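Local coordinates for protein trichothecene 3-O-acetyltransferase (Gibberella zeae, PDB 3B30) that probably transfers an acetyl group from acetyl-coenzyme A to the 3-hydroxyl of trichothecene mycotoxins, at residues A[313-318]-A[335-340]; A[287-292]-A[375-380]. All coordinates share one frame; numbering follows the deposited sequence. Where two conformers were deposited one is given.

Contact 1. Residues A[313-318]-A[335-340]. With ETB (Ethyl Coenzyme A), chain B.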
loop_
_atom_site.group_PDB
_atom_site.type_symbol
_atom_site.label_atom_id
_atom_site.label_comp_id
_atom_site.label_asym_id
_atom_site.label_seq_id
_atom_site.Cartn_x
_atom_site.Cartn_y
_atom_site.Cartn_z
ATOM N N THR A 313 -1.031 -12.042 6.715
ATOM C CA THR A 313 -0.672 -13.118 7.656
ATOM C C THR A 313 -0.723 -12.500 9.052
ATOM O O THR A 313 -0.484 -11.306 9.218
ATOM C CB THR A 313 0.728 -13.773 7.358
ATOM O OG1 THR A 313 1.753 -12.783 7.452
ATOM C CG2 THR A 313 0.769 -14.433 5.954
ATOM N N TYR A 314 -1.070 -13.315 10.050
ATOM C CA TYR A 314 -1.328 -12.847 11.421
ATOM C C TYR A 314 -0.415 -13.627 12.353
ATOM O O TYR A 314 -0.258 -14.841 12.195
ATOM C CB TYR A 314 -2.803 -13.111 11.838
ATOM C CG TYR A 314 -3.753 -12.385 10.931
ATOM C CD1 TYR A 314 -4.351 -13.041 9.839
ATOM C CD2 TYR A 314 -4.005 -11.017 11.105
ATOM C CE1 TYR A 314 -5.202 -12.342 8.946
ATOM C CE2 TYR A 314 -4.871 -10.315 10.213
ATOM C CZ TYR A 314 -5.431 -10.992 9.137
ATOM O OH TYR A 314 -6.262 -10.322 8.265
ATOM N N HIS A 315 0.134 -12.916 13.326
ATOM C CA HIS A 315 1.198 -13.410 14.196
ATOM C C HIS A 315 0.904 -12.891 15.591
ATOM O O HIS A 315 0.935 -11.683 15.823
ATOM C CB HIS A 315 2.554 -12.924 13.699
ATOM C CG HIS A 315 2.780 -13.220 12.250
ATOM N ND1 HIS A 315 2.421 -12.338 11.248
ATOM C CD2 HIS A 315 3.261 -14.324 11.631
ATOM C CE1 HIS A 315 2.696 -12.881 10.073
ATOM N NE2 HIS A 315 3.216 -14.076 10.275
ATOM N N ASN A 316 0.575 -13.805 16.498
ATOM C CA ASN A 316 0.118 -13.409 17.826
ATOM C C ASN A 316 1.076 -13.863 18.928
ATOM O O ASN A 316 1.513 -14.988 18.939
ATOM C CB ASN A 316 -1.285 -13.930 18.067
ATOM C CG ASN A 316 -2.304 -13.195 17.238
ATOM O OD1 ASN A 316 -2.787 -12.153 17.643
ATOM N ND2 ASN A 316 -2.605 -13.716 16.046
ATOM N N SER A 317 1.395 -12.949 19.824
ATOM C CA SER A 317 2.369 -13.191 20.873
ATOM C C SER A 317 2.109 -12.184 21.983
ATOM O O SER A 317 0.989 -11.655 22.112
ATOM C CB SER A 317 3.787 -13.035 20.285
ATOM O OG SER A 317 4.800 -13.448 21.177
ATOM N N THR A 318 3.127 -11.894 22.789
ATOM C CA THR A 318 2.986 -10.849 23.787
ATOM C C THR A 318 4.080 -9.839 23.601
ATOM O O THR A 318 5.114 -10.126 23.003
ATOM C CB THR A 318 3.012 -11.386 25.249
ATOM O OG1 THR A 318 4.263 -12.015 25.494
ATOM C CG2 THR A 318 1.879 -12.393 25.498
ATOM N N ARG A 335 7.983 -15.529 8.455
ATOM C CA ARG A 335 8.261 -16.415 7.316
ATOM C C ARG A 335 7.426 -17.709 7.395
ATOM O O ARG A 335 7.016 -18.250 6.357
ATOM C CB ARG A 335 9.781 -16.732 7.284
ATOM C CG ARG A 335 10.259 -17.748 6.232
ATOM C CD ARG A 335 9.839 -17.378 4.776
ATOM N NE ARG A 335 10.097 -15.977 4.432
ATOM C CZ ARG A 335 9.964 -15.466 3.200
ATOM N NH1 ARG A 335 10.169 -14.175 2.983
ATOM N NH2 ARG A 335 9.596 -16.240 2.191
ATOM N N SER A 336 7.150 -18.171 8.618
ATOM C CA SER A 336 6.348 -19.391 8.833
ATOM C C SER A 336 4.934 -19.370 8.192
ATOM O O SER A 336 4.366 -20.424 7.921
ATOM C CB SER A 336 6.239 -19.726 10.333
ATOM O OG SER A 336 5.252 -18.917 10.979
ATOM N N GLU A 337 4.378 -18.178 7.948
ATOM C CA GLU A 337 3.035 -18.044 7.374
ATOM C C GLU A 337 3.019 -17.822 5.866
ATOM O O GLU A 337 1.959 -17.580 5.299
ATOM C CB GLU A 337 2.277 -16.874 8.039
ATOM C CG GLU A 337 1.710 -17.172 9.414
ATOM C CD GLU A 337 0.703 -18.308 9.369
ATOM O OE1 GLU A 337 -0.396 -18.180 8.727
ATOM O OE2 GLU A 337 1.051 -19.344 9.955
ATOM N N LEU A 338 4.180 -17.912 5.221
ATOM C CA LEU A 338 4.283 -17.585 3.800
ATOM C C LEU A 338 4.313 -18.803 2.870
ATOM O O LEU A 338 4.647 -18.668 1.699
ATOM C CB LEU A 338 5.500 -16.668 3.534
ATOM C CG LEU A 338 5.430 -15.256 4.096
ATOM C CD1 LEU A 338 6.687 -14.474 3.804
ATOM C CD2 LEU A 338 4.215 -14.501 3.549
ATOM N N ASP A 339 3.948 -19.989 3.368
ATOM C CA ASP A 339 3.818 -21.147 2.480
ATOM C C ASP A 339 2.707 -20.888 1.430
ATOM O O ASP A 339 1.567 -20.526 1.798
ATOM C CB ASP A 339 3.487 -22.392 3.293
ATOM C CG ASP A 339 3.152 -23.572 2.428
ATOM O OD1 ASP A 339 4.074 -24.132 1.805
ATOM O OD2 ASP A 339 1.966 -23.933 2.369
ATOM N N PRO A 340 3.043 -21.016 0.124
ATOM C CA PRO A 340 2.056 -20.758 -0.949
ATOM C C PRO A 340 0.748 -21.544 -0.822
ATOM O O PRO A 340 -0.331 -20.978 -1.023
ATOM C CB PRO A 340 2.802 -21.176 -2.223
ATOM C CG PRO A 340 4.235 -20.990 -1.876
ATOM C CD PRO A 340 4.372 -21.360 -0.433
HETATM N N1A ETB B . 17.729 -19.663 0.338
HETATM C C2A ETB B . 17.868 -18.452 0.906
HETATM N N3A ETB B . 17.028 -17.446 0.638
HETATM C C4A ETB B . 16.007 -17.626 -0.175
HETATM C C5A ETB B . 15.841 -18.834 -0.777
HETATM C C6A ETB B . 16.730 -19.884 -0.528
HETATM N N6A ETB B . 16.687 -21.020 -1.181
HETATM N N7A ETB B . 14.797 -18.714 -1.554
HETATM C C8A ETB B . 14.306 -17.486 -1.473
HETATM N N9A ETB B . 15.063 -16.797 -0.621
HETATM C C1B ETB B . 14.973 -15.398 -0.279
HETATM C C2B ETB B . 15.353 -14.497 -1.426
HETATM O O2B ETB B . 16.692 -14.471 -1.661
HETATM C C3B ETB B . 14.720 -13.198 -1.009
HETATM O O3B ETB B . 15.553 -12.620 -0.092
HETATM P P3B ETB B . 16.075 -11.202 -0.156
HETATM O O7A ETB B . 17.061 -11.337 -1.076
HETATM O O8A ETB B . 15.124 -10.327 -0.685
HETATM O O9A ETB B . 16.540 -10.864 1.139
HETATM C C4B ETB B . 13.531 -13.693 -0.266
HETATM O O4B ETB B . 13.683 -15.028 0.004
HETATM C C5B ETB B . 12.306 -13.448 -1.096
HETATM O O5B ETB B . 11.176 -13.886 -0.473
HETATM P P1A ETB B . 9.762 -13.364 -0.826
HETATM O O1A ETB B . 8.949 -14.079 0.134
HETATM O O2A ETB B . 9.419 -13.641 -2.196
HETATM O O3A ETB B . 9.701 -11.816 -0.745
HETATM P P2A ETB B . 9.898 -10.860 0.434
HETATM O O4A ETB B . 10.711 -9.875 -0.107
HETATM O O5A ETB B . 10.340 -11.559 1.542
HETATM O O6A ETB B . 8.502 -10.283 0.741
HETATM C CBP ETB B . 6.174 -10.198 1.039
HETATM C CCP ETB B . 7.442 -11.039 1.185
HETATM C CDP ETB B . 5.098 -10.930 1.753
HETATM C CEP ETB B . 6.220 -8.806 1.611
HETATM C CAP ETB B . 5.906 -10.013 -0.447
HETATM O OAP ETB B . 5.894 -11.205 -1.101
HETATM C C9P ETB B . 4.647 -9.236 -0.664
HETATM O O9P ETB B . 3.538 -9.973 -0.760
HETATM N N8P ETB B . 4.701 -7.923 -0.669
HETATM C C7P ETB B . 3.640 -7.038 -1.023
HETATM C C6P ETB B . 2.596 -6.766 0.037
HETATM C C5P ETB B . 1.491 -5.875 -0.483
HETATM O O5P ETB B . 0.871 -6.072 -1.552
HETATM N N4P ETB B . 1.267 -4.848 0.258
HETATM C C3P ETB B . -0.043 -4.306 0.438
HETATM O O HOH W 1 -1.878 -15.852 9.282
#
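Thr313 and Glu337 meet through their aliphatic parts, running past each other in opposite directions. Thr313 CB lies 3.5 Å from Glu337 CB, and its methyl CG2 reaches the backbone O of Glu337 at 3.4 Å. Further along the strand, the His315 ring approaches the same chain obliquely, NE2 standing 3.5 Å from Glu337 CG. With CG anti to its carbonyl carbon (chi1 -78°) and a bend at chi2, the Glu337 chain turns across the strand, carrying the carboxylate past the imidazole towards a water, the planes of ring and carboxylate 76° apart. This water joins the acid to the strand, accepting from Tyr314 N and donating to Glu337 OE1, both at 2.8 Å.

No direct hydrogen bond links the segments. Residues 313-318 belong to an outermost strand of the mixed sheet in this coenzyme A-dependent acyltransferase fold, and a type I turn from Arg335 to Leu338, in the connection between helices 327-335 and 340-356, packs against it. The same turn serves the ligand. Arg335 NH1 and NH2 both donate to O1A of the ethyl-coenzyme A diphosphate, each at 3.1 Å, and NH1 adds a weak bond to O5A. Leu338 CD1 covers one guanidinium face, 3.5 Å above its centre, while Asp263 holds NE in a salt bridge. Farther out, Asp339 caps helix 340-356, whose Met343 and Arg346 touch Thr313.

Contact 2. Residues A[287-292]-A[375-380]. With ETB (Ethyl Coenzyme A), chain B.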
loop_
_atom_site.group_PDB
_atom_site.type_symbol
_atom_site.label_atom_id
_atom_site.label_comp_id
_atom_site.label_asym_id
_atom_site.label_seq_id
_atom_site.Cartn_x
_atom_site.Cartn_y
_atom_site.Cartn_z
ATOM N N THR A 287 0.093 -8.960 21.544
ATOM C CA THR A 287 0.463 -8.146 20.404
ATOM C C THR A 287 0.255 -8.983 19.132
ATOM O O THR A 287 0.637 -10.156 19.086
ATOM C CB THR A 287 1.900 -7.574 20.509
ATOM O OG1 THR A 287 2.192 -6.774 19.349
ATOM C CG2 THR A 287 2.954 -8.666 20.650
ATOM N N GLU A 288 -0.402 -8.375 18.139
ATOM C CA GLU A 288 -0.620 -9.022 16.834
ATOM C C GLU A 288 0.099 -8.271 15.711
ATOM O O GLU A 288 -0.070 -7.075 15.569
ATOM C CB GLU A 288 -2.107 -9.115 16.495
ATOM C CG GLU A 288 -2.380 -10.016 15.267
ATOM C CD GLU A 288 -3.847 -10.206 15.018
ATOM O OE1 GLU A 288 -4.560 -9.191 14.972
ATOM O OE2 GLU A 288 -4.293 -11.349 14.849
ATOM N N PHE A 289 0.879 -8.997 14.912
ATOM C CA PHE A 289 1.462 -8.425 13.699
ATOM C C PHE A 289 0.558 -8.850 12.554
ATOM O O PHE A 289 0.269 -10.037 12.402
ATOM C CB PHE A 289 2.892 -8.948 13.470
ATOM C CG PHE A 289 3.702 -8.141 12.461
ATOM C CD1 PHE A 289 4.617 -7.185 12.893
ATOM C CD2 PHE A 289 3.561 -8.361 11.079
ATOM C CE1 PHE A 289 5.400 -6.455 11.974
ATOM C CE2 PHE A 289 4.347 -7.627 10.150
ATOM C CZ PHE A 289 5.258 -6.668 10.619
ATOM N N CYS A 290 0.103 -7.870 11.771
ATOM C CA CYS A 290 -0.697 -8.132 10.593
ATOM C C CYS A 290 0.134 -7.727 9.388
ATOM O O CYS A 290 0.507 -6.564 9.234
ATOM C CB CYS A 290 -1.993 -7.319 10.614
ATOM S SG CYS A 290 -2.998 -7.555 12.105
ATOM N N ARG A 291 0.451 -8.691 8.542
ATOM C CA ARG A 291 1.351 -8.397 7.434
ATOM C C ARG A 291 0.652 -8.569 6.067
ATOM O O ARG A 291 0.123 -9.640 5.775
ATOM C CB ARG A 291 2.546 -9.325 7.514
ATOM C CG ARG A 291 3.683 -8.905 6.588
ATOM C CD ARG A 291 4.678 -10.070 6.456
ATOM N NE ARG A 291 5.957 -9.666 5.862
ATOM C CZ ARG A 291 7.001 -10.480 5.710
ATOM N NH1 ARG A 291 6.903 -11.729 6.103
ATOM N NH2 ARG A 291 8.136 -10.034 5.186
ATOM N N ALA A 292 0.682 -7.524 5.237
ATOM C CA ALA A 292 0.090 -7.597 3.899
ATOM C C ALA A 292 0.929 -8.498 2.997
ATOM O O ALA A 292 2.187 -8.438 2.986
ATOM C CB ALA A 292 -0.066 -6.226 3.267
ATOM N N VAL A 375 0.780 -4.208 15.042
ATOM C CA VAL A 375 1.471 -3.589 13.910
ATOM C C VAL A 375 0.721 -4.037 12.675
ATOM O O VAL A 375 0.510 -5.226 12.483
ATOM C CB VAL A 375 2.949 -4.058 13.790
ATOM C CG1 VAL A 375 3.581 -3.486 12.536
ATOM C CG2 VAL A 375 3.759 -3.676 15.022
ATOM N N MET A 376 0.292 -3.085 11.849
ATOM C CA MET A 376 -0.389 -3.408 10.608
ATOM C C MET A 376 0.495 -2.875 9.487
ATOM O O MET A 376 0.416 -1.690 9.144
ATOM C CB MET A 376 -1.772 -2.759 10.553
ATOM C CG MET A 376 -2.668 -3.111 11.766
ATOM S SD MET A 376 -4.171 -2.107 11.911
ATOM C CE MET A 376 -3.497 -0.489 12.306
ATOM N N LEU A 377 1.318 -3.756 8.927
ATOM C CA LEU A 377 2.364 -3.372 7.976
ATOM C C LEU A 377 2.052 -3.848 6.565
ATOM O O LEU A 377 1.725 -5.020 6.373
ATOM C CB LEU A 377 3.741 -3.938 8.391
ATOM C CG LEU A 377 4.898 -3.871 7.345
ATOM C CD1 LEU A 377 5.293 -2.451 6.977
ATOM C CD2 LEU A 377 6.121 -4.651 7.789
ATOM N N SER A 378 2.164 -2.912 5.620
ATOM C CA SER A 378 2.042 -3.198 4.186
ATOM C C SER A 378 3.327 -2.810 3.441
ATOM O O SER A 378 3.665 -1.625 3.299
ATOM C CB SER A 378 0.815 -2.501 3.569
ATOM O OG SER A 378 0.640 -2.930 2.222
ATOM N N SER A 379 4.066 -3.825 2.979
ATOM C CA SER A 379 5.315 -3.594 2.253
ATOM C C SER A 379 5.065 -3.333 0.773
ATOM O O SER A 379 4.487 -4.179 0.069
ATOM C CB SER A 379 6.237 -4.811 2.385
ATOM O OG SER A 379 7.389 -4.669 1.580
ATOM N N TRP A 380 5.520 -2.187 0.282
ATOM C CA TRP A 380 5.481 -1.944 -1.178
ATOM C C TRP A 380 6.870 -2.129 -1.776
ATOM O O TRP A 380 7.134 -1.719 -2.918
ATOM C CB TRP A 380 4.966 -0.521 -1.454
ATOM C CG TRP A 380 3.558 -0.257 -0.924
ATOM C CD1 TRP A 380 2.643 -1.191 -0.525
ATOM C CD2 TRP A 380 2.920 1.016 -0.775
ATOM N NE1 TRP A 380 1.482 -0.576 -0.126
ATOM C CE2 TRP A 380 1.618 0.775 -0.277
ATOM C CE3 TRP A 380 3.330 2.339 -0.994
ATOM C CZ2 TRP A 380 0.714 1.807 0.001
ATOM C CZ3 TRP A 380 2.423 3.374 -0.725
ATOM C CH2 TRP A 380 1.139 3.101 -0.235
HETATM N N1A ETB B . 17.729 -19.663 0.338
HETATM C C2A ETB B . 17.868 -18.452 0.906
HETATM N N3A ETB B . 17.028 -17.446 0.638
HETATM C C4A ETB B . 16.007 -17.626 -0.175
HETATM C C5A ETB B . 15.841 -18.834 -0.777
HETATM C C6A ETB B . 16.730 -19.884 -0.528
HETATM N N6A ETB B . 16.687 -21.020 -1.181
HETATM N N7A ETB B . 14.797 -18.714 -1.554
HETATM C C8A ETB B . 14.306 -17.486 -1.473
HETATM N N9A ETB B . 15.063 -16.797 -0.621
HETATM C C1B ETB B . 14.973 -15.398 -0.279
HETATM C C2B ETB B . 15.353 -14.497 -1.426
HETATM O O2B ETB B . 16.692 -14.471 -1.661
HETATM C C3B ETB B . 14.720 -13.198 -1.009
HETATM O O3B ETB B . 15.553 -12.620 -0.092
HETATM P P3B ETB B . 16.075 -11.202 -0.156
HETATM O O7A ETB B . 17.061 -11.337 -1.076
HETATM O O8A ETB B . 15.124 -10.327 -0.685
HETATM O O9A ETB B . 16.540 -10.864 1.139
HETATM C C4B ETB B . 13.531 -13.693 -0.266
HETATM O O4B ETB B . 13.683 -15.028 0.004
HETATM C C5B ETB B . 12.306 -13.448 -1.096
HETATM O O5B ETB B . 11.176 -13.886 -0.473
HETATM P P1A ETB B . 9.762 -13.364 -0.826
HETATM O O1A ETB B . 8.949 -14.079 0.134
HETATM O O2A ETB B . 9.419 -13.641 -2.196
HETATM O O3A ETB B . 9.701 -11.816 -0.745
HETATM P P2A ETB B . 9.898 -10.860 0.434
HETATM O O4A ETB B . 10.711 -9.875 -0.107
HETATM O O5A ETB B . 10.340 -11.559 1.542
HETATM O O6A ETB B . 8.502 -10.283 0.741
HETATM C CBP ETB B . 6.174 -10.198 1.039
HETATM C CCP ETB B . 7.442 -11.039 1.185
HETATM C CDP ETB B . 5.098 -10.930 1.753
HETATM C CEP ETB B . 6.220 -8.806 1.611
HETATM C CAP ETB B . 5.906 -10.013 -0.447
HETATM O OAP ETB B . 5.894 -11.205 -1.101
HETATM C C9P ETB B . 4.647 -9.236 -0.664
HETATM O O9P ETB B . 3.538 -9.973 -0.760
HETATM N N8P ETB B . 4.701 -7.923 -0.669
HETATM C C7P ETB B . 3.640 -7.038 -1.023
HETATM C C6P ETB B . 2.596 -6.766 0.037
HETATM C C5P ETB B . 1.491 -5.875 -0.483
HETATM O O5P ETB B . 0.871 -6.072 -1.552
HETATM N N4P ETB B . 1.267 -4.848 0.258
HETATM C C3P ETB B . -0.043 -4.306 0.438
HETATM O O HOH W 2 3.720 -6.658 3.853
#
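Four backbone hydrogen bonds join strand 287-292 to strand 375-379. Glu288 O accepts from Val375 N at 3.0 Å, Val375 O from Cys290 N at 2.8 Å, Cys290 O from Leu377 N, and Leu377 O from Ala292 N. The hydrogen bond from Cys290 N to Val375 O is almost straight (N-H...O 173°), whereas Val375 N stands tilted from the carbonyl plane of Glu288. Beyond the last direct bond a water lies between Ala292 O and Ser379 N, accepting from Ser379 N at 3.0 Å; its distance to Ala292 O, 2.5 Å, is short.

The strands run parallel, at 13°, and are inner members of a mixed seven-stranded sheet, with strand 310-318 beyond one and strand 411-414 beyond the other. Their C-terminal ends reach the pantetheine arm of ethyl-coenzyme A: Ser379 O receives a weak hydrogen bond from N4P, Ala292 O lies 3.4 Å from C6P, and the indole of Trp380 turns its edge to N4P.

On one face of the sheet the ring of Phe289 touches both Val375 and Leu377. With CG anti to the backbone N (chi1 -165°), the ring leans towards the neighbouring strand, where CE1 meets Val375 CG1 obliquely at 3.5 Å and CZ takes Leu377 CD2 at the ring edge, 3.6 Å away. Trp270 and Ser266 of helix 261-277 cover this face. Here too the extended chain of Arg291 carries its guanidinium to Asp262 and Asp263, with one face against ligand CCP. Cys290 CB and Met376 CG touch more loosely, at 4.4 Å, on the opposite face.

Both contacts are buried, contact 2 between inner strands about 11 Å from the chain centre to its own centre, contact 1 on an outermost strand about 19 Å from it. Their centres are about 10 Å apart, and contact 1 is nested within the chain loop that contact 2 closes. Antiparallel pairing of strands 310-318 and 286-294 joins them, with Thr313 N 2.8 Å from Arg291 O and His315 O equally close to Phe289 N. Regular backbone pairing and an apolar face dominate contact 2; contact 1 relies on side-chain packing and a water bridge between strand and turn. Both touch the ligand, at its diphosphate and along its pantetheine arm respectively, and one aspartate, Asp263, is shared by the two.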